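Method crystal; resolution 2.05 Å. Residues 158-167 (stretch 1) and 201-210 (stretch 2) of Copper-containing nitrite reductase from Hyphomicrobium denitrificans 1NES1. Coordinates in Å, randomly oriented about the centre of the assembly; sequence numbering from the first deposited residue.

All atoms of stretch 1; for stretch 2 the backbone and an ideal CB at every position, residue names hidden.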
# COMPACT_ATOMS: atom_id res chain seq x y z
N PRO C 158 -18.30 -41.49 -40.84
CA PRO C 158 -19.46 -41.14 -41.66
C PRO C 158 -20.61 -42.14 -41.45
O PRO C 158 -20.33 -43.33 -41.37
CB PRO C 158 -18.94 -41.17 -43.11
CG PRO C 158 -17.44 -40.92 -42.97
CD PRO C 158 -17.05 -41.50 -41.62
N ILE C 159 -21.83 -41.64 -41.31
CA ILE C 159 -23.07 -42.47 -41.35
C ILE C 159 -23.17 -43.06 -42.75
O ILE C 159 -22.92 -42.31 -43.71
CB ILE C 159 -24.32 -41.64 -41.00
CG1 ILE C 159 -24.19 -40.94 -39.65
CG2 ILE C 159 -25.58 -42.51 -41.05
CD1 ILE C 159 -25.18 -39.83 -39.46
N GLY C 160 -23.51 -44.34 -42.90
CA GLY C 160 -23.83 -44.88 -44.23
C GLY C 160 -24.88 -44.01 -44.92
O GLY C 160 -25.54 -43.21 -44.23
N ALA C 161 -25.06 -44.12 -46.23
CA ALA C 161 -26.35 -43.73 -46.85
C ALA C 161 -27.43 -44.59 -46.18
O ALA C 161 -27.19 -45.80 -45.98
CB ALA C 161 -26.31 -43.92 -48.34
N ARG C 162 -28.52 -43.97 -45.73
CA ARG C 162 -29.63 -44.64 -45.00
C ARG C 162 -30.76 -43.62 -44.89
O ARG C 162 -30.50 -42.42 -45.14
CB ARG C 162 -29.21 -45.16 -43.62
CG ARG C 162 -28.89 -44.08 -42.59
CD ARG C 162 -29.15 -44.47 -41.12
NE ARG C 162 -28.67 -43.51 -40.10
CZ ARG C 162 -29.32 -42.40 -39.69
NH1 ARG C 162 -30.52 -42.08 -40.18
NH2 ARG C 162 -28.77 -41.61 -38.80
N GLN C 163 -31.96 -44.09 -44.54
CA GLN C 163 -33.14 -43.20 -44.36
C GLN C 163 -33.00 -42.48 -43.02
O GLN C 163 -32.38 -43.06 -42.09
CB GLN C 163 -34.45 -43.99 -44.45
CG GLN C 163 -35.37 -43.58 -45.59
CD GLN C 163 -34.87 -44.04 -46.94
OE1 GLN C 163 -34.06 -43.37 -47.58
NE2 GLN C 163 -35.34 -45.20 -47.36
N ALA C 164 -33.57 -41.27 -42.92
CA ALA C 164 -33.86 -40.59 -41.65
C ALA C 164 -34.47 -41.62 -40.69
O ALA C 164 -35.16 -42.53 -41.18
CB ALA C 164 -34.79 -39.42 -41.87
N LYS C 165 -34.20 -41.50 -39.39
CA LYS C 165 -34.75 -42.42 -38.36
C LYS C 165 -34.69 -41.75 -36.98
O LYS C 165 -34.13 -40.64 -36.87
CB LYS C 165 -33.98 -43.75 -38.36
CG LYS C 165 -32.56 -43.65 -37.86
CD LYS C 165 -31.67 -44.80 -38.23
CE LYS C 165 -30.54 -44.98 -37.22
NZ LYS C 165 -30.11 -46.39 -37.10
N THR C 166 -35.26 -42.42 -35.98
CA THR C 166 -35.15 -42.05 -34.56
C THR C 166 -33.80 -42.55 -34.03
O THR C 166 -33.53 -43.75 -34.17
CB THR C 166 -36.33 -42.59 -33.76
OG1 THR C 166 -37.47 -41.83 -34.15
CG2 THR C 166 -36.14 -42.50 -32.27
N VAL C 167 -32.99 -41.64 -33.46
CA VAL C 167 -31.65 -41.91 -32.86
C VAL C 167 -31.69 -41.55 -31.37
O VAL C 167 -31.95 -40.38 -31.04
CB VAL C 167 -30.54 -41.12 -33.59
CG1 VAL C 167 -29.15 -41.43 -33.04
CG2 VAL C 167 -30.56 -41.36 -35.07
N UNK C 201 -23.26 -37.51 -34.05
CA UNK C 201 -23.32 -37.60 -35.53
C UNK C 201 -24.68 -38.20 -35.91
O UNK C 201 -24.95 -39.36 -35.53
CB UNK C 201 -22.17 -38.45 -36.09
N UNK C 202 -25.51 -37.39 -36.53
CA UNK C 202 -26.84 -37.81 -37.06
C UNK C 202 -26.95 -37.35 -38.52
O UNK C 202 -26.01 -36.68 -39.05
CB UNK C 202 -27.98 -37.23 -36.23
N UNK C 203 -28.05 -37.73 -39.17
CA UNK C 203 -28.39 -37.36 -40.56
C UNK C 203 -29.52 -36.33 -40.46
O UNK C 203 -30.37 -36.49 -39.57
CB UNK C 203 -28.80 -38.57 -41.40
N UNK C 204 -29.53 -35.29 -41.30
CA UNK C 204 -30.68 -34.33 -41.35
C UNK C 204 -31.96 -35.16 -41.51
O UNK C 204 -31.91 -36.24 -42.17
CB UNK C 204 -30.54 -33.33 -42.50
N UNK C 205 -33.05 -34.70 -40.90
CA UNK C 205 -34.34 -35.42 -40.88
C UNK C 205 -34.47 -36.37 -39.71
O UNK C 205 -35.61 -36.65 -39.32
CB UNK C 205 -34.53 -36.20 -42.18
N UNK C 206 -33.35 -36.84 -39.13
CA UNK C 206 -33.37 -37.74 -37.94
C UNK C 206 -34.18 -37.10 -36.81
O UNK C 206 -34.23 -35.85 -36.71
CB UNK C 206 -31.95 -38.04 -37.46
N UNK C 207 -34.84 -37.94 -36.01
CA UNK C 207 -35.48 -37.57 -34.73
C UNK C 207 -34.55 -38.02 -33.60
O UNK C 207 -34.24 -39.23 -33.52
CB UNK C 207 -36.87 -38.20 -34.59
N UNK C 208 -34.06 -37.08 -32.79
CA UNK C 208 -33.07 -37.33 -31.69
C UNK C 208 -33.86 -37.46 -30.39
O UNK C 208 -34.62 -36.50 -30.05
CB UNK C 208 -32.03 -36.21 -31.58
N UNK C 209 -33.75 -38.63 -29.76
CA UNK C 209 -34.29 -38.96 -28.42
C UNK C 209 -33.12 -38.83 -27.44
O UNK C 209 -32.32 -39.79 -27.32
CB UNK C 209 -34.90 -40.36 -28.38
N UNK C 210 -33.01 -37.65 -26.82
CA UNK C 210 -31.87 -37.32 -25.93
C UNK C 210 -32.23 -37.63 -24.49
O UNK C 210 -33.22 -37.04 -23.99
CB UNK C 210 -31.47 -35.85 -26.06

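Position 201 lies on a strand and its CA-to-CB bond points toward stretch 1, with the ideal CB 4.7 Å from Ile-159 CD1. The nearest feature is the Ile-159 side chain, with Pro-158 beyond, so an aliphatic residue or a long chain with an apolar stem would suit. The residue is Arg-201. Its extended chain runs past Ile-159, Arg-201 CG lying 4.2 Å from Ile-159 CG1, and lays one face of its guanidinium over Pro-158, with Arg-201 CZ 3.5 Å from Pro-158 N.

At position 202 the CB points sideways, and its ideal position is 5.0 Å from both Val-167 CG2 and Ile-159 CD1. The methyl groups nearby favour a modest aliphatic side chain, although several would fit. Val-202 is found, and Val-202 CG1 meets Val-167 CG1 at 4.2 Å.

Position 203 points toward stretch 1 again. The ideal CB is 4.0 Å from Arg-162 NH2 and 4.3 Å from Ile-159 CD1, while the carbonyl of Arg-162 offers an acceptor farther out. A long chain carrying a donor could exploit it; a plain aliphatic one could also pack here. Arg-203 reaches along the backbone of residues 162 to 164: Arg-203 NE donates a weak hydrogen bond to Arg-162 O (2.9 Å, bent to 126°), and one guanidinium face covers Ala-164 N.

Position 204 points away, with nothing of stretch 1 within 5.5 Å of its ideal CB, so stretch 1 sets little preference. It is Val-204, whose Val-204 O accepts a hydrogen bond from Arg-203 NH1 at 2.9 Å.

Position 205 has phi 89° and psi -24°, at the third place of a type II turn spanning 203 to 206. Positive phi favours glycine, and an ideal CB would sit a tight 3.2 Å from Ala-164 CB. Gly-205 answers both constraints.

Position 206 points sideways, yet the guanidinium of Arg-162 and the backbone N of Lys-165, a donor, lie within reach. A short acidic side chain would serve both, and an amide could supply an acceptor without the charge. Asp-206 pairs end-on with Arg-162: Arg-162 NH1 to Asp-206 OD1 is 2.9 Å and Arg-162 NH2 to Asp-206 OD2 is 2.7 Å, both nearly linear, forming a salt bridge at the guanidinium edge. Asp-206 OD1 also accepts from Lys-165 N at 2.9 Å, and Asp-206 OD2 from Arg-203 N at 2.8 Å, so the carboxylate ties the turn to stretch 1.

From position 207 the strands run parallel. Its N donates to Lys-165 O (2.9 Å) and its O accepts from Val-167 N (2.7 Å). The CB shares a sheet face with Thr-166, 3.7 Å from Thr-166 OG1 in its ideal position; a beta-branched residue, polar or aliphatic, would suit. It is Thr-207, paired with Thr-166.

Position 208 turns to the Val-167 face, where an aliphatic residue is apt. Val-208 forms the parallel bridge with Val-167, Val-208 CA lying 3.3 Å from Val-167 O in a CA-H...O contact.

At position 209, N donates to Val-167 O at 2.8 Å. The CB points sideways, and many side chains would be tolerated. Glu-209 brings Glu-209 OE2 to 4.4 Å from Thr-166 CG2.

Position 210 faces away and stretch 1 sets no preference there; Leu-210 makes no contact with it.

Stretch 2 201-210: RVRVGDTVEL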
# COMPACT_ATOMS: atom_id res chain seq x y z
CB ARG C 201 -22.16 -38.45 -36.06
CG ARG C 201 -21.83 -38.20 -37.52
CD ARG C 201 -20.46 -38.74 -37.88
NE ARG C 201 -20.03 -38.31 -39.21
CZ ARG C 201 -18.76 -38.24 -39.62
NH1 ARG C 201 -17.76 -38.53 -38.80
NH2 ARG C 201 -18.50 -37.85 -40.84
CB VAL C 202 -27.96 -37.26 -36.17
CG1 VAL C 202 -27.84 -37.79 -34.75
CG2 VAL C 202 -28.03 -35.73 -36.19
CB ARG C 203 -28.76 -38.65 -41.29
CG ARG C 203 -29.28 -38.44 -42.70
CD ARG C 203 -30.27 -39.54 -43.06
NE ARG C 203 -30.48 -39.61 -44.50
CZ ARG C 203 -31.29 -38.81 -45.19
NH1 ARG C 203 -32.03 -37.89 -44.59
NH2 ARG C 203 -31.38 -38.95 -46.50
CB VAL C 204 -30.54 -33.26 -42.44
CG1 VAL C 204 -30.51 -33.83 -43.86
CG2 VAL C 204 -31.62 -32.19 -42.29
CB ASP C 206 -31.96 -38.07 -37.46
CG ASP C 206 -31.26 -39.13 -38.28
OD1 ASP C 206 -31.94 -39.74 -39.09
OD2 ASP C 206 -30.04 -39.34 -38.08
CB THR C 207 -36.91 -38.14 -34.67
OG1 THR C 207 -37.70 -37.31 -35.52
CG2 THR C 207 -37.53 -38.14 -33.29
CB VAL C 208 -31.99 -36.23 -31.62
CG1 VAL C 208 -31.13 -36.37 -30.38
CG2 VAL C 208 -31.12 -36.20 -32.87
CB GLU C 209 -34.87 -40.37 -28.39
CG GLU C 209 -35.37 -40.81 -27.02
CD GLU C 209 -35.76 -42.28 -26.98
OE1 GLU C 209 -35.39 -42.98 -26.02
OE2 GLU C 209 -36.42 -42.73 -27.93
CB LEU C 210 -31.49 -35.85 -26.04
CG LEU C 210 -30.25 -35.54 -25.22
CD1 LEU C 210 -28.99 -35.66 -26.06
CD2 LEU C 210 -30.38 -34.19 -24.57
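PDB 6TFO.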